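Local coordinates for protein DR2417 (Deinococcus radiodurans, PDB 4XWW) that binds manganese and zinc and probably degrades RNA as a 5'-3' exonuclease, possibly also cutting internally, in rRNA maturation and perhaps mRNA turnover, at residues 38-48 and 73-83; 424-434 and 440-450. All blocks are in the same frame, centred on the assembly; numbering follows the deposited sequence.

Contact 1: residues 38-48 and 73-83; sequences RYGDEIVVVDG and HQDKIKGWILT
Strands 42-46 and 77-82 pair in parallel as neighbours in the mixed sheet of the metallo-beta-lactamase fold, their axes 20° apart, and helix 68-72 lies in the crossover between them. Val45 bonds to strand 77-82 through both its N and its O: N donates to Gly79 O, and O accepts Ile81 N. Ile43 pairs likewise with Lys76 O and Lys78 N, the latter bond being 2.7 Å from Lys78 N to Ile43 O.

Over the indole of Trp80 lies the branch of Val45, with Val45 CB 3.7 Å from the centroid of the five-membered ring in a CH-pi contact and Val45 CG1 3.4 Å from Trp80 CZ2. The indole is held by its edge as well, because Trp80 NE1 gives a nearly straight bond (171°) of 3.0 Å to Asp47 O, in the ring plane but well above the plane of that carbonyl. Leu70 of helix 68-72 covers this face of the sheet. On the other face Val44 and Val46 pack against Ile81, Val44 CG1 lying 4.1 Å from Ile81 CD1. Val44 and Ile81 go on to meet Phe140, with Phe144 and Phe148 of strand 144-150 beside them, in the second sheet.

At the C-terminal end the carboxylate of Asp47 clasps Thr83 with two bonds, one from Thr83 N to Asp47 OD1 and one from Thr83 OG1 to Asp47 OD2, each 2.9 Å and each on a syn lone pair. The hydroxyl reaches Asp47 because Thr83 turns it between its own N and carbonyl carbon (chi1 61°). Asp47 OD2 also accepts His89 ND1. Since His89 is a zinc ligand, Asp47 acts as a second-shell residue: the two bonds from Thr83, with that from His89, restrain the rotation of its carboxylate, and its charge would be expected to strengthen the imidazole as a metal donor.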
loop_
_atom_site.group_PDB
_atom_site.type_symbol
_atom_site.label_atom_id
_atom_site.label_comp_id
_atom_site.label_asym_id
_atom_site.label_seq_id
_atom_site.Cartn_x
_atom_site.Cartn_y
_atom_site.Cartn_z
ATOM N N ARG A 38 -35.341 -9.519 7.760
ATOM C CA ARG A 38 -36.424 -10.434 7.467
ATOM C C ARG A 38 -37.268 -10.713 8.701
ATOM O O ARG A 38 -36.749 -11.078 9.757
ATOM C CB ARG A 38 -35.914 -11.759 6.893
ATOM C CG ARG A 38 -37.065 -12.711 6.537
ATOM C CD ARG A 38 -36.606 -14.007 5.883
ATOM N NE ARG A 38 -37.756 -14.900 5.720
ATOM C CZ ARG A 38 -37.686 -16.171 5.342
ATOM N NH1 ARG A 38 -36.515 -16.731 5.079
ATOM N NH2 ARG A 38 -38.802 -16.887 5.232
ATOM N N TYR A 39 -38.567 -10.504 8.539
ATOM C CA TYR A 39 -39.561 -10.913 9.532
ATOM C C TYR A 39 -40.698 -11.685 8.856
ATOM O O TYR A 39 -41.445 -11.134 8.043
ATOM C CB TYR A 39 -40.122 -9.703 10.284
ATOM C CG TYR A 39 -40.973 -10.126 11.457
ATOM C CD1 TYR A 39 -42.314 -10.432 11.282
ATOM C CD2 TYR A 39 -40.427 -10.272 12.726
ATOM C CE1 TYR A 39 -43.092 -10.849 12.330
ATOM C CE2 TYR A 39 -41.213 -10.695 13.798
ATOM C CZ TYR A 39 -42.549 -10.976 13.583
ATOM O OH TYR A 39 -43.364 -11.393 14.616
ATOM N N GLY A 40 -40.831 -12.960 9.200
ATOM C CA GLY A 40 -41.810 -13.816 8.553
ATOM C C GLY A 40 -41.489 -13.902 7.076
ATOM O O GLY A 40 -40.356 -14.211 6.710
ATOM N N ASP A 41 -42.469 -13.598 6.228
ATOM C CA ASP A 41 -42.239 -13.659 4.789
ATOM C C ASP A 41 -42.069 -12.273 4.162
ATOM O O ASP A 41 -42.369 -12.066 2.987
ATOM C CB ASP A 41 -43.371 -14.415 4.101
ATOM C CG ASP A 41 -43.289 -15.917 4.334
ATOM O OD1 ASP A 41 -42.209 -16.404 4.740
ATOM O OD2 ASP A 41 -44.302 -16.611 4.100
ATOM N N GLU A 42 -41.584 -11.325 4.955
ATOM C CA GLU A 42 -41.322 -9.986 4.448
ATOM C C GLU A 42 -39.851 -9.638 4.591
ATOM O O GLU A 42 -39.221 -9.926 5.609
ATOM C CB GLU A 42 -42.186 -8.944 5.169
ATOM C CG GLU A 42 -43.689 -9.132 4.936
ATOM C CD GLU A 42 -44.529 -8.064 5.630
ATOM O OE1 GLU A 42 -43.986 -7.334 6.488
ATOM O OE2 GLU A 42 -45.738 -7.958 5.319
ATOM N N ILE A 43 -39.316 -8.997 3.560
ATOM C CA ILE A 43 -37.942 -8.538 3.591
ATOM C C ILE A 43 -37.835 -7.065 3.228
ATOM O O ILE A 43 -38.460 -6.608 2.283
ATOM C CB ILE A 43 -37.059 -9.371 2.632
ATOM C CG1 ILE A 43 -36.784 -10.743 3.255
ATOM C CG2 ILE A 43 -35.762 -8.631 2.313
ATOM C CD1 ILE A 43 -36.155 -11.758 2.293
ATOM N N VAL A 44 -37.028 -6.334 3.990
ATOM C CA VAL A 44 -36.594 -4.999 3.607
ATOM C C VAL A 44 -35.086 -5.053 3.408
ATOM O O VAL A 44 -34.383 -5.654 4.220
ATOM C CB VAL A 44 -36.953 -3.956 4.676
ATOM C CG1 VAL A 44 -36.541 -2.556 4.221
ATOM C CG2 VAL A 44 -38.453 -4.007 4.976
ATOM N N VAL A 45 -34.590 -4.447 2.334
ATOM C CA VAL A 45 -33.135 -4.420 2.085
ATOM C C VAL A 45 -32.612 -2.998 2.254
ATOM O O VAL A 45 -33.299 -2.034 1.915
ATOM C CB VAL A 45 -32.785 -4.935 0.669
ATOM C CG1 VAL A 45 -31.249 -5.154 0.523
ATOM C CG2 VAL A 45 -33.518 -6.236 0.369
ATOM N N VAL A 46 -31.389 -2.852 2.761
ATOM C CA VAL A 46 -30.819 -1.527 2.960
ATOM C C VAL A 46 -29.506 -1.411 2.183
ATOM O O VAL A 46 -28.587 -2.191 2.418
ATOM C CB VAL A 46 -30.593 -1.238 4.447
ATOM C CG1 VAL A 46 -29.941 0.144 4.633
ATOM C CG2 VAL A 46 -31.930 -1.317 5.217
ATOM N N ASP A 47 -29.508 -0.557 1.167
ATOM C CA ASP A 47 -28.319 -0.199 0.405
ATOM C C ASP A 47 -27.940 -1.286 -0.603
ATOM O O ASP A 47 -28.428 -2.410 -0.523
ATOM C CB ASP A 47 -27.161 0.175 1.331
ATOM C CG ASP A 47 -27.339 1.552 1.948
ATOM O OD1 ASP A 47 -28.231 2.291 1.489
ATOM O OD2 ASP A 47 -26.595 1.895 2.886
ATOM N N GLY A 48 -27.075 -0.942 -1.550
ATOM C CA GLY A 48 -26.541 -1.899 -2.503
ATOM C C GLY A 48 -25.201 -1.439 -3.038
ATOM O O GLY A 48 -25.097 -1.054 -4.196
ATOM N N HIS A 73 -35.405 -15.514 -2.375
ATOM C CA HIS A 73 -36.542 -14.966 -1.645
ATOM C C HIS A 73 -37.105 -13.697 -2.279
ATOM O O HIS A 73 -37.673 -12.850 -1.584
ATOM C CB HIS A 73 -36.133 -14.680 -0.202
ATOM C CG HIS A 73 -35.632 -15.880 0.530
ATOM N ND1 HIS A 73 -36.467 -16.787 1.145
ATOM C CD2 HIS A 73 -34.366 -16.323 0.757
ATOM C CE1 HIS A 73 -35.745 -17.735 1.717
ATOM N NE2 HIS A 73 -34.465 -17.471 1.492
ATOM N N GLN A 74 -36.964 -13.575 -3.595
ATOM C CA GLN A 74 -37.249 -12.302 -4.252
ATOM C C GLN A 74 -38.694 -11.852 -4.079
ATOM O O GLN A 74 -38.954 -10.660 -3.962
ATOM C CB GLN A 74 -36.887 -12.368 -5.740
ATOM C CG GLN A 74 -37.446 -13.536 -6.508
ATOM C CD GLN A 74 -36.941 -13.544 -7.943
ATOM O OE1 GLN A 74 -37.544 -12.935 -8.826
ATOM N NE2 GLN A 74 -35.816 -14.220 -8.178
ATOM N N ASP A 75 -39.625 -12.804 -4.050
ATOM C CA ASP A 75 -41.040 -12.494 -3.872
ATOM C C ASP A 75 -41.361 -11.883 -2.517
ATOM O O ASP A 75 -42.432 -11.311 -2.333
ATOM C CB ASP A 75 -41.887 -13.756 -4.058
ATOM C CG ASP A 75 -41.976 -14.181 -5.499
ATOM O OD1 ASP A 75 -41.717 -13.336 -6.384
ATOM O OD2 ASP A 75 -42.313 -15.356 -5.751
ATOM N N LYS A 76 -40.447 -12.024 -1.564
ATOM C CA LYS A 76 -40.688 -11.530 -0.212
ATOM C C LYS A 76 -40.205 -10.090 -0.031
ATOM O O LYS A 76 -40.563 -9.428 0.943
ATOM C CB LYS A 76 -40.000 -12.436 0.816
ATOM C CG LYS A 76 -40.530 -13.867 0.852
ATOM C CD LYS A 76 -39.799 -14.682 1.905
ATOM C CE LYS A 76 -40.256 -16.138 1.870
ATOM N NZ LYS A 76 -39.769 -16.836 0.654
ATOM N N ILE A 77 -39.405 -9.609 -0.978
ATOM C CA ILE A 77 -38.789 -8.287 -0.857
ATOM C C ILE A 77 -39.844 -7.186 -0.981
ATOM O O ILE A 77 -40.512 -7.063 -2.014
ATOM C CB ILE A 77 -37.691 -8.067 -1.919
ATOM C CG1 ILE A 77 -36.563 -9.094 -1.772
ATOM C CG2 ILE A 77 -37.110 -6.632 -1.807
ATOM C CD1 ILE A 77 -35.669 -9.167 -2.977
ATOM N N LYS A 78 -40.011 -6.413 0.087
ATOM C CA LYS A 78 -41.058 -5.400 0.125
ATOM C C LYS A 78 -40.536 -4.057 -0.347
ATOM O O LYS A 78 -41.305 -3.195 -0.771
ATOM C CB LYS A 78 -41.635 -5.270 1.533
ATOM C CG LYS A 78 -42.404 -6.487 1.976
ATOM C CD LYS A 78 -43.548 -6.772 1.007
ATOM C CE LYS A 78 -43.993 -8.210 1.122
ATOM N NZ LYS A 78 -45.045 -8.552 0.111
ATOM N N GLY A 79 -39.223 -3.876 -0.274
ATOM C CA GLY A 79 -38.647 -2.610 -0.676
ATOM C C GLY A 79 -37.231 -2.375 -0.210
ATOM O O GLY A 79 -36.615 -3.225 0.436
ATOM N N TRP A 80 -36.730 -1.183 -0.531
ATOM C CA TRP A 80 -35.358 -0.819 -0.321
ATOM C C TRP A 80 -35.256 0.526 0.385
ATOM O O TRP A 80 -36.064 1.427 0.133
ATOM C CB TRP A 80 -34.630 -0.747 -1.669
ATOM C CG TRP A 80 -33.364 -1.571 -1.771
ATOM C CD1 TRP A 80 -32.128 -1.257 -1.264
ATOM C CD2 TRP A 80 -33.207 -2.829 -2.439
ATOM N NE1 TRP A 80 -31.222 -2.243 -1.573
ATOM C CE2 TRP A 80 -31.857 -3.216 -2.299
ATOM C CE3 TRP A 80 -34.078 -3.665 -3.148
ATOM C CZ2 TRP A 80 -31.356 -4.404 -2.834
ATOM C CZ3 TRP A 80 -33.576 -4.850 -3.680
ATOM C CH2 TRP A 80 -32.227 -5.203 -3.518
ATOM N N ILE A 81 -34.256 0.637 1.254
ATOM C CA ILE A 81 -33.833 1.886 1.871
ATOM C C ILE A 81 -32.437 2.232 1.359
ATOM O O ILE A 81 -31.547 1.382 1.402
ATOM C CB ILE A 81 -33.783 1.766 3.402
ATOM C CG1 ILE A 81 -35.182 1.517 3.976
ATOM C CG2 ILE A 81 -33.151 3.000 4.047
ATOM C CD1 ILE A 81 -35.133 1.128 5.417
ATOM N N LEU A 82 -32.253 3.459 0.871
ATOM C CA LEU A 82 -30.926 3.923 0.446
ATOM C C LEU A 82 -30.472 5.062 1.360
ATOM O O LEU A 82 -31.081 6.137 1.349
ATOM C CB LEU A 82 -30.948 4.388 -1.018
ATOM C CG LEU A 82 -31.454 3.388 -2.050
ATOM C CD1 LEU A 82 -31.246 3.952 -3.449
ATOM C CD2 LEU A 82 -30.671 2.086 -1.887
ATOM N N THR A 83 -29.410 4.835 2.140
ATOM C CA THR A 83 -29.035 5.794 3.185
ATOM C C THR A 83 -28.295 7.034 2.665
ATOM O O THR A 83 -28.436 8.109 3.229
ATOM C CB THR A 83 -28.168 5.146 4.299
ATOM O OG1 THR A 83 -26.943 4.625 3.749
ATOM C CG2 THR A 83 -28.939 4.009 5.017
HETATM O O HOH W 1 -44.533 -11.774 1.164
#

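Contact 2: residues 424-434 and 440-450; sequences KRTLIAKNGDI and DEFRVSGTVAA
Asp440 OD1 is gripped by two lysines, taking Lys424 NZ at 2.9 Å on its syn lone pair while forming a second salt bridge with Lys397. The Lys424 chain runs out extended, its CG anti to the backbone N (chi1 177°), and crosses the aspartate at about a right angle. Beside it, Arg425 bends at its third torsion and brings NE to Phe442 O, a bond of 3.0 Å lying in the carbonyl plane but tilted from that of the guanidinium.

The Phe442 ring receives Leu427 from the opposite direction. Leu427 CD1 sits over one face, displaced toward the rim, 3.7 Å from the ring centroid, and Leu427 CG comes within 3.4 Å of Phe442 CE2. Phe398 stacks with the same ring. Strand 425-426 ends one sheet of the metallo-beta-lactamase sandwich, next to strand 398-402, whereas strands 433-438 and 441-447 form a hairpin at the border of the other; Leu427 and Phe442 thus join the two sheets at their margins.

Within the hairpin, Ile434 bonds to two successive residues, its O accepting Ser445 N and its N donating to Gly446 O, which makes a beta bulge. The Ile434 side chain crosses that of Val448 at about a right angle, CD1 lying 3.7 Å from Val448 CG1. Beyond the bulge, Gly432 O takes Val448 N at 2.8 Å, in plane and on a lone pair.

Gly432 occupies the third position of a type II turn from Lys430 to Asp433, with a positive phi of 89°, and Ala450 CB packs 3.5 Å from its CA. The turn is tied across by Asp433 OD2, which meets Lys430 N from above the carboxylate plane, while the Asn431 amide bonds to Met27 N through OD1 and to Glu29 through ND2.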
loop_
_atom_site.group_PDB
_atom_site.type_symbol
_atom_site.label_atom_id
_atom_site.label_comp_id
_atom_site.label_asym_id
_atom_site.label_seq_id
_atom_site.Cartn_x
_atom_site.Cartn_y
_atom_site.Cartn_z
ATOM N N LYS A 424 -26.197 -5.337 26.584
ATOM C CA LYS A 424 -26.276 -6.665 27.172
ATOM C C LYS A 424 -25.367 -7.644 26.440
ATOM O O LYS A 424 -24.650 -8.434 27.066
ATOM C CB LYS A 424 -27.708 -7.173 27.146
ATOM C CG LYS A 424 -27.826 -8.591 27.674
ATOM C CD LYS A 424 -29.238 -8.916 28.068
ATOM C CE LYS A 424 -29.282 -10.281 28.743
ATOM N NZ LYS A 424 -30.659 -10.709 29.082
ATOM N N ARG A 425 -25.400 -7.592 25.110
ATOM C CA ARG A 425 -24.524 -8.426 24.300
ATOM C C ARG A 425 -24.154 -7.722 22.997
ATOM O O ARG A 425 -24.967 -7.012 22.398
ATOM C CB ARG A 425 -25.172 -9.788 23.998
ATOM C CG ARG A 425 -24.214 -10.767 23.308
ATOM C CD ARG A 425 -24.645 -12.231 23.439
ATOM N NE ARG A 425 -26.084 -12.404 23.282
ATOM C CZ ARG A 425 -26.914 -12.698 24.278
ATOM N NH1 ARG A 425 -26.447 -12.863 25.509
ATOM N NH2 ARG A 425 -28.213 -12.832 24.045
ATOM N N THR A 426 -22.913 -7.915 22.582
ATOM C CA THR A 426 -22.432 -7.352 21.326
ATOM C C THR A 426 -21.936 -8.497 20.462
ATOM O O THR A 426 -21.206 -9.366 20.948
ATOM C CB THR A 426 -21.305 -6.337 21.552
ATOM O OG1 THR A 426 -21.773 -5.273 22.391
ATOM C CG2 THR A 426 -20.821 -5.761 20.221
ATOM N N LEU A 427 -22.337 -8.520 19.192
ATOM C CA LEU A 427 -21.838 -9.544 18.278
ATOM C C LEU A 427 -20.993 -8.937 17.173
ATOM O O LEU A 427 -21.239 -7.808 16.745
ATOM C CB LEU A 427 -22.977 -10.326 17.651
ATOM C CG LEU A 427 -23.799 -11.155 18.622
ATOM C CD1 LEU A 427 -24.969 -11.780 17.885
ATOM C CD2 LEU A 427 -22.925 -12.220 19.295
ATOM N N ILE A 428 -19.999 -9.696 16.722
ATOM C CA ILE A 428 -19.168 -9.279 15.594
ATOM C C ILE A 428 -19.661 -10.059 14.373
ATOM O O ILE A 428 -19.308 -11.227 14.189
ATOM C CB ILE A 428 -17.645 -9.536 15.829
ATOM C CG1 ILE A 428 -17.145 -8.930 17.153
ATOM C CG2 ILE A 428 -16.846 -8.986 14.657
ATOM C CD1 ILE A 428 -17.236 -7.421 17.240
ATOM N N ALA A 429 -20.514 -9.439 13.561
ATOM C CA ALA A 429 -21.112 -10.174 12.453
ATOM C C ALA A 429 -20.169 -10.270 11.252
ATOM O O ALA A 429 -19.279 -9.424 11.047
ATOM C CB ALA A 429 -22.460 -9.548 12.041
ATOM N N LYS A 430 -20.368 -11.349 10.502
ATOM C CA LYS A 430 -19.720 -11.605 9.219
ATOM C C LYS A 430 -20.781 -11.560 8.146
ATOM O O LYS A 430 -21.939 -11.847 8.435
ATOM C CB LYS A 430 -19.041 -12.980 9.203
ATOM C CG LYS A 430 -17.965 -13.161 10.252
ATOM C CD LYS A 430 -17.351 -14.552 10.107
ATOM C CE LYS A 430 -16.808 -15.069 11.433
ATOM N NZ LYS A 430 -17.900 -15.472 12.361
ATOM N N ASN A 431 -20.406 -11.217 6.915
ATOM C CA ASN A 431 -21.351 -11.334 5.803
ATOM C C ASN A 431 -21.895 -12.753 5.718
ATOM O O ASN A 431 -21.141 -13.718 5.867
ATOM C CB ASN A 431 -20.694 -10.960 4.478
ATOM C CG ASN A 431 -20.242 -9.539 4.437
ATOM O OD1 ASN A 431 -20.805 -8.676 5.112
ATOM N ND2 ASN A 431 -19.218 -9.269 3.642
ATOM N N GLY A 432 -23.195 -12.874 5.461
ATOM C CA GLY A 432 -23.866 -14.167 5.405
ATOM C C GLY A 432 -24.410 -14.647 6.738
ATOM O O GLY A 432 -25.194 -15.587 6.777
ATOM N N ASP A 433 -24.020 -14.004 7.833
ATOM C CA ASP A 433 -24.550 -14.406 9.140
ATOM C C ASP A 433 -26.046 -14.140 9.224
ATOM O O ASP A 433 -26.530 -13.091 8.776
ATOM C CB ASP A 433 -23.872 -13.654 10.290
ATOM C CG ASP A 433 -22.519 -14.211 10.652
ATOM O OD1 ASP A 433 -22.142 -15.288 10.142
ATOM O OD2 ASP A 433 -21.843 -13.566 11.479
ATOM N N ILE A 434 -26.779 -15.082 9.806
ATOM C CA ILE A 434 -28.156 -14.814 10.191
ATOM C C ILE A 434 -28.138 -14.392 11.651
ATOM O O ILE A 434 -27.872 -15.204 12.537
ATOM C CB ILE A 434 -29.083 -16.043 10.011
ATOM C CG1 ILE A 434 -28.989 -16.585 8.587
ATOM C CG2 ILE A 434 -30.508 -15.668 10.343
ATOM C CD1 ILE A 434 -29.543 -17.984 8.438
ATOM N N ASP A 440 -35.407 -10.609 23.947
ATOM C CA ASP A 440 -34.286 -11.056 24.764
ATOM C C ASP A 440 -33.468 -12.120 24.042
ATOM O O ASP A 440 -32.958 -13.052 24.662
ATOM C CB ASP A 440 -34.763 -11.603 26.112
ATOM C CG ASP A 440 -33.632 -11.682 27.123
ATOM O OD1 ASP A 440 -32.820 -10.733 27.143
ATOM O OD2 ASP A 440 -33.532 -12.685 27.867
ATOM N N GLU A 441 -33.359 -11.989 22.723
ATOM C CA GLU A 441 -32.571 -12.922 21.930
ATOM C C GLU A 441 -31.652 -12.143 21.017
ATOM O O GLU A 441 -32.064 -11.163 20.412
ATOM C CB GLU A 441 -33.464 -13.849 21.098
ATOM C CG GLU A 441 -32.670 -14.845 20.239
ATOM C CD GLU A 441 -33.554 -15.833 19.493
ATOM O OE1 GLU A 441 -34.784 -15.807 19.704
ATOM O OE2 GLU A 441 -33.014 -16.642 18.701
ATOM N N PHE A 442 -30.412 -12.595 20.919
ATOM C CA PHE A 442 -29.431 -11.952 20.059
ATOM C C PHE A 442 -28.311 -12.949 19.810
ATOM O O PHE A 442 -27.399 -13.097 20.626
ATOM C CB PHE A 442 -28.908 -10.671 20.706
ATOM C CG PHE A 442 -28.039 -9.825 19.788
ATOM C CD1 PHE A 442 -28.516 -9.429 18.541
ATOM C CD2 PHE A 442 -26.779 -9.409 20.180
ATOM C CE1 PHE A 442 -27.737 -8.636 17.695
ATOM C CE2 PHE A 442 -25.996 -8.619 19.342
ATOM C CZ PHE A 442 -26.480 -8.235 18.100
ATOM N N ARG A 443 -28.398 -13.657 18.692
ATOM C CA ARG A 443 -27.419 -14.695 18.388
ATOM C C ARG A 443 -27.329 -14.961 16.896
ATOM O O ARG A 443 -28.267 -14.691 16.148
ATOM C CB ARG A 443 -27.788 -15.992 19.115
ATOM C CG ARG A 443 -29.155 -16.487 18.725
ATOM C CD ARG A 443 -29.550 -17.779 19.420
ATOM N NE ARG A 443 -30.764 -18.317 18.816
ATOM C CZ ARG A 443 -30.782 -19.293 17.913
ATOM N NH1 ARG A 443 -29.650 -19.858 17.517
ATOM N NH2 ARG A 443 -31.938 -19.709 17.411
ATOM N N VAL A 444 -26.198 -15.505 16.472
ATOM C CA VAL A 444 -26.051 -15.976 15.105
ATOM C C VAL A 444 -26.595 -17.397 15.013
ATOM O O VAL A 444 -26.057 -18.308 15.647
ATOM C CB VAL A 444 -24.585 -15.966 14.641
ATOM C CG1 VAL A 444 -24.499 -16.470 13.202
ATOM C CG2 VAL A 444 -23.956 -14.556 14.783
ATOM N N SER A 445 -27.645 -17.587 14.219
ATOM C CA SER A 445 -28.369 -18.857 14.185
ATOM C C SER A 445 -28.081 -19.717 12.957
ATOM O O SER A 445 -28.606 -20.821 12.831
ATOM C CB SER A 445 -29.867 -18.597 14.267
ATOM O OG SER A 445 -30.327 -17.864 13.140
ATOM N N GLY A 446 -27.252 -19.213 12.053
ATOM C CA GLY A 446 -26.940 -19.935 10.835
ATOM C C GLY A 446 -26.300 -18.989 9.842
ATOM O O GLY A 446 -26.063 -17.829 10.166
ATOM N N THR A 447 -26.018 -19.480 8.639
ATOM C CA THR A 447 -25.412 -18.645 7.604
ATOM C C THR A 447 -26.167 -18.828 6.297
ATOM O O THR A 447 -26.867 -19.822 6.109
ATOM C CB THR A 447 -23.892 -18.957 7.401
ATOM O OG1 THR A 447 -23.708 -20.315 6.992
ATOM C CG2 THR A 447 -23.119 -18.717 8.679
ATOM N N VAL A 448 -26.054 -17.840 5.415
ATOM C CA VAL A 448 -26.612 -17.915 4.069
ATOM C C VAL A 448 -25.482 -17.633 3.084
ATOM O O VAL A 448 -24.426 -17.154 3.483
ATOM C CB VAL A 448 -27.768 -16.911 3.850
ATOM C CG1 VAL A 448 -28.843 -17.108 4.898
ATOM C CG2 VAL A 448 -27.249 -15.472 3.872
ATOM N N ALA A 449 -25.700 -17.939 1.810
ATOM C CA ALA A 449 -24.690 -17.670 0.797
ATOM C C ALA A 449 -24.389 -16.177 0.744
ATOM O O ALA A 449 -25.297 -15.342 0.686
ATOM C CB ALA A 449 -25.144 -18.167 -0.562
ATOM N N ALA A 450 -23.109 -15.849 0.785
ATOM C CA ALA A 450 -22.670 -14.466 0.728
ATOM C C ALA A 450 -21.285 -14.419 0.127
ATOM O O ALA A 450 -20.587 -15.424 0.116
ATOM C CB ALA A 450 -22.675 -13.835 2.111
#

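In the fold
Both contacts reach the eight-stranded sheet. Strands 34-39 and 19-23 lie between strand 42-46 of contact 1 and strand 433-438 of contact 2, so the two are related through these strands without touching: their centres are 18 Å apart and their nearest atoms about 7 Å. Arg38 bonds by its backbone to Glu20 and Gly432 to Pro23, both on strand 19-23, the strand next to 433-438. Contact 1 is the nearer to the metal centre, the Thr83 side chain being about 7 Å from a bound zinc, against about 12 Å for that of Asn431 in contact 2. Nearest atoms lie about 10 Å and 14 Å, respectively, from the bound RNA.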